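Local coordinates for Rik1-associated factor 1 (Schizosaccharomyces pombe, PDB 4O9D), which is a WD-repeat subunit of the Clr4 methyltransferase complex, which contributes to establishing heterochromatin by methylating histone H3, at residues Asp357-Val362 and Ile372-Glu377; Met378-Thr383 and Cys397-Asp402. All blocks are in the same frame, centred on the assembly; numbering follows the deposited sequence.

Contact 1: Asp357-Val362 and Ile372-Glu377; sequences DGIVKV and IQNFTE. With EDO (1,2-ethanediol), chain E.
The outer hairpin of a four-stranded blade meets here, in the WD40-propeller part of the protein, strand 359-363 running antiparallel to the outermost strand 371-377, with V362 set against I372 and Q373 in a classic beta bulge. V362 O accepts from I372 N (2.8 Å), while V362 N donates to Q373 O (2.9 Å). Further along, V360 O takes F375 N at 2.7 Å and V360 N gives to T376 O.

The face carrying V360 and V362, whose beta-branched side chains suit an extended strand, is largely apolar: V360 CG1 lies 3.8 Å from F375 CB, and V362 CG2 approaches the same CB. This face turns to the next blade, where V360 packs on V396 and the F375 ring meets Y406 edge-to-face; T376 OG1 also bonds to Y406.

The other face is amphipathic. K361 stays extended to CE and turns at its last torsion (chi4 -64°), bringing NZ alongside N374 to bond OD1 at 2.7 Å; water 1 joins NZ to N374 ND2. I359 CD1 rests on CB of E377 (3.5 Å), and the carboxylate of E377 pairs with K323. At the turn, D357 OD1 receives I359 N in an Asx turn, and G358 has backbone angles that favour glycine.

N374 N, on the edge strand, can donate outward, here to an ethanediol probably from the crystallisation liquor, and K361 and N374, linked directly and through a water, suit a face reached by solvent.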
loop_
_atom_site.group_PDB
_atom_site.type_symbol
_atom_site.label_atom_id
_atom_site.label_comp_id
_atom_site.label_asym_id
_atom_site.label_seq_id
_atom_site.Cartn_x
_atom_site.Cartn_y
_atom_site.Cartn_z
ATOM N N ASP A 357 11.333 8.452 13.581
ATOM C CA ASP A 357 12.626 8.411 14.249
ATOM C C ASP A 357 13.627 7.677 13.350
ATOM O O ASP A 357 14.811 7.576 13.690
ATOM C CB ASP A 357 12.540 7.746 15.656
ATOM C CG ASP A 357 11.834 6.369 15.629
ATOM O OD1 ASP A 357 11.320 5.978 14.558
ATOM O OD2 ASP A 357 11.768 5.684 16.683
ATOM N N GLY A 358 13.156 7.152 12.211
ATOM C CA GLY A 358 14.022 6.383 11.336
ATOM C C GLY A 358 14.256 4.942 11.784
ATOM O O GLY A 358 15.059 4.222 11.195
ATOM N N ILE A 359 13.552 4.495 12.819
ATOM C CA ILE A 359 13.796 3.153 13.348
ATOM C C ILE A 359 12.704 2.176 12.951
ATOM O O ILE A 359 11.525 2.516 12.936
ATOM C CB ILE A 359 13.885 3.158 14.898
ATOM C CG1 ILE A 359 14.849 4.251 15.392
ATOM C CG2 ILE A 359 14.319 1.782 15.429
ATOM C CD1 ILE A 359 16.317 3.927 15.167
ATOM N N VAL A 360 13.117 0.955 12.643
ATOM C CA VAL A 360 12.194 -0.160 12.469
ATOM C C VAL A 360 12.188 -0.952 13.768
ATOM O O VAL A 360 13.218 -1.483 14.169
ATOM C CB VAL A 360 12.612 -1.071 11.293
ATOM C CG1 VAL A 360 11.696 -2.292 11.206
ATOM C CG2 VAL A 360 12.603 -0.271 9.972
ATOM N N LYS A 361 11.036 -1.002 14.433
ATOM C CA LYS A 361 10.919 -1.659 15.730
ATOM C C LYS A 361 10.156 -2.969 15.575
ATOM O O LYS A 361 9.227 -3.058 14.745
ATOM C CB LYS A 361 10.233 -0.720 16.730
ATOM C CG LYS A 361 11.144 0.454 17.157
ATOM C CD LYS A 361 10.454 1.419 18.099
ATOM C CE LYS A 361 11.470 2.453 18.633
ATOM N NZ LYS A 361 12.527 1.768 19.454
ATOM N N VAL A 362 10.575 -3.984 16.340
ATOM C CA VAL A 362 9.961 -5.315 16.282
ATOM C C VAL A 362 9.211 -5.541 17.609
ATOM O O VAL A 362 9.773 -5.270 18.680
ATOM C CB VAL A 362 11.002 -6.450 16.053
ATOM C CG1 VAL A 362 10.324 -7.820 15.975
ATOM C CG2 VAL A 362 11.847 -6.197 14.779
ATOM N N ILE A 372 10.651 -5.933 21.271
ATOM C CA ILE A 372 11.609 -7.011 21.155
ATOM C C ILE A 372 12.967 -6.388 20.903
ATOM O O ILE A 372 13.907 -6.568 21.689
ATOM C CB ILE A 372 11.287 -7.934 19.968
ATOM C CG1 ILE A 372 9.919 -8.601 20.167
ATOM C CG2 ILE A 372 12.409 -8.953 19.754
ATOM C CD1 ILE A 372 9.810 -9.465 21.412
ATOM N N GLN A 373 13.066 -5.625 19.818
ATOM C CA GLN A 373 14.351 -5.058 19.412
ATOM C C GLN A 373 14.154 -4.035 18.310
ATOM O O GLN A 373 13.118 -4.019 17.654
ATOM C CB GLN A 373 15.254 -6.174 18.906
ATOM C CG GLN A 373 14.784 -6.743 17.562
ATOM C CD GLN A 373 15.795 -7.685 16.943
ATOM O OE1 GLN A 373 16.362 -8.540 17.619
ATOM N NE2 GLN A 373 16.019 -7.536 15.643
ATOM N N ASN A 374 15.127 -3.143 18.161
ATOM C CA ASN A 374 15.226 -2.285 16.996
ATOM C C ASN A 374 15.843 -3.131 15.893
ATOM O O ASN A 374 16.898 -3.724 16.090
ATOM C CB ASN A 374 16.086 -1.051 17.291
ATOM C CG ASN A 374 15.395 -0.067 18.234
ATOM O OD1 ASN A 374 14.200 -0.161 18.470
ATOM N ND2 ASN A 374 16.149 0.901 18.751
ATOM N N PHE A 375 15.167 -3.225 14.749
ATOM C CA PHE A 375 15.671 -4.015 13.628
ATOM C C PHE A 375 16.757 -3.264 12.895
ATOM O O PHE A 375 17.806 -3.823 12.566
ATOM C CB PHE A 375 14.560 -4.359 12.626
ATOM C CG PHE A 375 15.054 -5.124 11.434
ATOM C CD1 PHE A 375 15.437 -6.448 11.557
ATOM C CD2 PHE A 375 15.149 -4.515 10.184
ATOM C CE1 PHE A 375 15.912 -7.153 10.449
ATOM C CE2 PHE A 375 15.625 -5.224 9.061
ATOM C CZ PHE A 375 16.010 -6.525 9.193
ATOM N N THR A 376 16.494 -1.996 12.611
ATOM C CA THR A 376 17.465 -1.195 11.898
ATOM C C THR A 376 17.153 0.266 12.113
ATOM O O THR A 376 16.125 0.596 12.696
ATOM C CB THR A 376 17.489 -1.538 10.388
ATOM O OG1 THR A 376 18.611 -0.907 9.773
ATOM C CG2 THR A 376 16.182 -1.098 9.677
ATOM N N GLU A 377 18.099 1.120 11.727
ATOM C CA GLU A 377 17.969 2.566 11.816
ATOM C C GLU A 377 18.361 3.197 10.475
ATOM O O GLU A 377 19.482 2.982 9.961
ATOM C CB GLU A 377 18.845 3.150 12.919
ATOM C CG GLU A 377 18.879 4.672 12.824
ATOM C CD GLU A 377 19.502 5.349 14.012
ATOM O OE1 GLU A 377 20.028 4.648 14.901
ATOM O OE2 GLU A 377 19.468 6.595 14.048
HETATM C C1 EDO E . 17.176 -1.951 20.536
HETATM O O1 EDO E . 17.238 -3.267 19.990
HETATM C C2 EDO E . 17.152 -1.998 22.063
HETATM O O2 EDO E . 16.560 -0.785 22.537
HETATM O O HOH W 1 15.151 3.145 20.003
#

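Contact 2: Met378-Thr383 and Cys397-Asp402; sequences MNSAIT and CCVGGD
I382 and C398 form an antiparallel non-hydrogen-bonded pair, CA to CA 4.1 Å, flanked by the bonds T383 N to C397 O (2.8 Å) and V399 N to A381 O (2.8 Å). Beyond C398 the chain reverses in a type II turn from C398 to G401, whose third position is taken by G400 with the positive phi that glycine accepts readily.

M378 reaches across toward this turn. Its chain bends at chi3 (75°), which puts CE 3.6 Å from C398 SG and equally near D402 CB, the M378 and D402 side chains sliding past each other in opposite directions. An alanine here would probably open a gap beside C398 SG and D402 CB, where CE now packs, and beside C397 N, which SD approaches.

Strand 382-387 is the first strand of its WD40 blade and 393-398 the second; the blade is completed by 403-407 and, from the N-terminal end of the chain, by 21-26, so that the ring is closed by both ends of the sequence. D402 OD1 accepts from N27, which follows strand 21-26. Separately, T383 OG1 bonds to T33 O and so joins this blade to the next, which begins with strand 33-38.

The other carboxylate oxygen, D402 OD2, receives a weak bond from N379 ND2 at 3.3 Å, amide and carboxylate planes turned 47° apart, and a water that also accepts from N379 N. V399 meets both T383 and S380: its CG2 packs on T383 CG2 at 3.7 Å, the side chains crossing at about a right angle, and its CB lies 3.5 Å from S380 OG.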
loop_
_atom_site.group_PDB
_atom_site.type_symbol
_atom_site.label_atom_id
_atom_site.label_comp_id
_atom_site.label_asym_id
_atom_site.label_seq_id
_atom_site.Cartn_x
_atom_site.Cartn_y
_atom_site.Cartn_z
ATOM N N MET A 378 17.441 3.956 9.892
ATOM C CA MET A 378 17.716 4.615 8.615
ATOM C C MET A 378 18.055 6.090 8.866
ATOM O O MET A 378 17.846 6.593 9.966
ATOM C CB MET A 378 16.530 4.417 7.636
ATOM C CG MET A 378 16.437 2.953 7.090
ATOM S SD MET A 378 15.474 2.783 5.603
ATOM C CE MET A 378 16.594 3.460 4.392
ATOM N N ASN A 379 18.599 6.769 7.858
ATOM C CA ASN A 379 19.145 8.117 8.028
ATOM C C ASN A 379 18.107 9.200 8.258
ATOM O O ASN A 379 18.444 10.305 8.664
ATOM C CB ASN A 379 19.979 8.503 6.803
ATOM C CG ASN A 379 21.361 7.876 6.815
ATOM O OD1 ASN A 379 22.001 7.778 7.860
ATOM N ND2 ASN A 379 21.826 7.441 5.644
ATOM N N SER A 380 16.846 8.906 7.976
ATOM C CA SER A 380 15.794 9.896 8.149
ATOM C C SER A 380 14.437 9.189 8.382
ATOM O O SER A 380 14.382 7.961 8.442
ATOM C CB SER A 380 15.758 10.805 6.909
ATOM O OG SER A 380 14.872 11.900 7.084
ATOM N N ALA A 381 13.361 9.954 8.523
ATOM C CA ALA A 381 12.009 9.380 8.665
ATOM C C ALA A 381 11.691 8.290 7.622
ATOM O O ALA A 381 11.976 8.445 6.443
ATOM C CB ALA A 381 10.944 10.492 8.592
ATOM N N ILE A 382 11.102 7.192 8.078
ATOM C CA ILE A 382 10.714 6.084 7.215
ATOM C C ILE A 382 9.553 6.490 6.320
ATOM O O ILE A 382 8.584 7.090 6.787
ATOM C CB ILE A 382 10.280 4.871 8.077
ATOM C CG1 ILE A 382 11.455 4.363 8.920
ATOM C CG2 ILE A 382 9.717 3.750 7.212
ATOM C CD1 ILE A 382 12.641 3.920 8.079
ATOM N N THR A 383 9.626 6.165 5.036
ATOM C CA THR A 383 8.498 6.469 4.134
ATOM C C THR A 383 7.704 5.232 3.691
ATOM O O THR A 383 6.545 5.353 3.282
ATOM C CB THR A 383 8.935 7.259 2.871
ATOM O OG1 THR A 383 9.941 6.534 2.154
ATOM C CG2 THR A 383 9.464 8.632 3.247
ATOM N N CYS A 397 12.397 2.120 3.329
ATOM C CA CYS A 397 12.782 3.366 2.640
ATOM C C CYS A 397 12.643 4.572 3.564
ATOM O O CYS A 397 11.818 4.562 4.481
ATOM C CB CYS A 397 11.886 3.603 1.434
ATOM S SG CYS A 397 11.487 2.152 0.442
ATOM N N CYS A 398 13.405 5.632 3.310
ATOM C CA CYS A 398 13.314 6.820 4.166
ATOM C C CYS A 398 13.349 8.097 3.350
ATOM O O CYS A 398 13.619 8.075 2.158
ATOM C CB CYS A 398 14.416 6.826 5.234
ATOM S SG CYS A 398 16.124 7.038 4.614
ATOM N N VAL A 399 13.023 9.210 3.992
ATOM C CA VAL A 399 13.037 10.487 3.323
ATOM C C VAL A 399 14.410 10.741 2.716
ATOM O O VAL A 399 15.410 10.561 3.383
ATOM C CB VAL A 399 12.700 11.619 4.293
ATOM C CG1 VAL A 399 12.905 12.967 3.619
ATOM C CG2 VAL A 399 11.255 11.466 4.783
ATOM N N GLY A 400 14.441 11.148 1.445
ATOM C CA GLY A 400 15.693 11.483 0.787
ATOM C C GLY A 400 16.176 10.415 -0.180
ATOM O O GLY A 400 17.295 10.503 -0.686
ATOM N N GLY A 401 15.352 9.395 -0.420
ATOM C CA GLY A 401 15.633 8.433 -1.465
ATOM C C GLY A 401 16.320 7.134 -1.080
ATOM O O GLY A 401 16.493 6.274 -1.947
ATOM N N ASP A 402 16.715 6.961 0.183
ATOM C CA ASP A 402 17.347 5.704 0.581
ATOM C C ASP A 402 16.376 4.542 0.491
ATOM O O ASP A 402 15.256 4.627 0.966
ATOM C CB ASP A 402 17.905 5.771 2.009
ATOM C CG ASP A 402 19.301 6.389 2.059
ATOM O OD1 ASP A 402 19.973 6.419 1.004
ATOM O OD2 ASP A 402 19.724 6.845 3.139
HETATM O O HOH W 2 19.184 5.667 5.399
#

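Contact 1 ends one blade and contact 2 begins the next: strand 371-377, outermost in its sheet, leads through M378-A381 into the innermost strand 382-387. Their centres are about 13 Å apart, and a probable hydrogen bond from M378 N to G358 O (2.7 Å) joins them. Contact 1 lies farther from the chain's centre, about 20 Å against 17 Å, and has the longer run of paired backbone, with one largely apolar face and one mixed face. Contact 2 has five buried residues among its ten, pairs fewer strand residues, and relies more on sulphur and methyl packing around a turn, with a polar link between N379 and D402 at its more open side. Each contact has a bridging water.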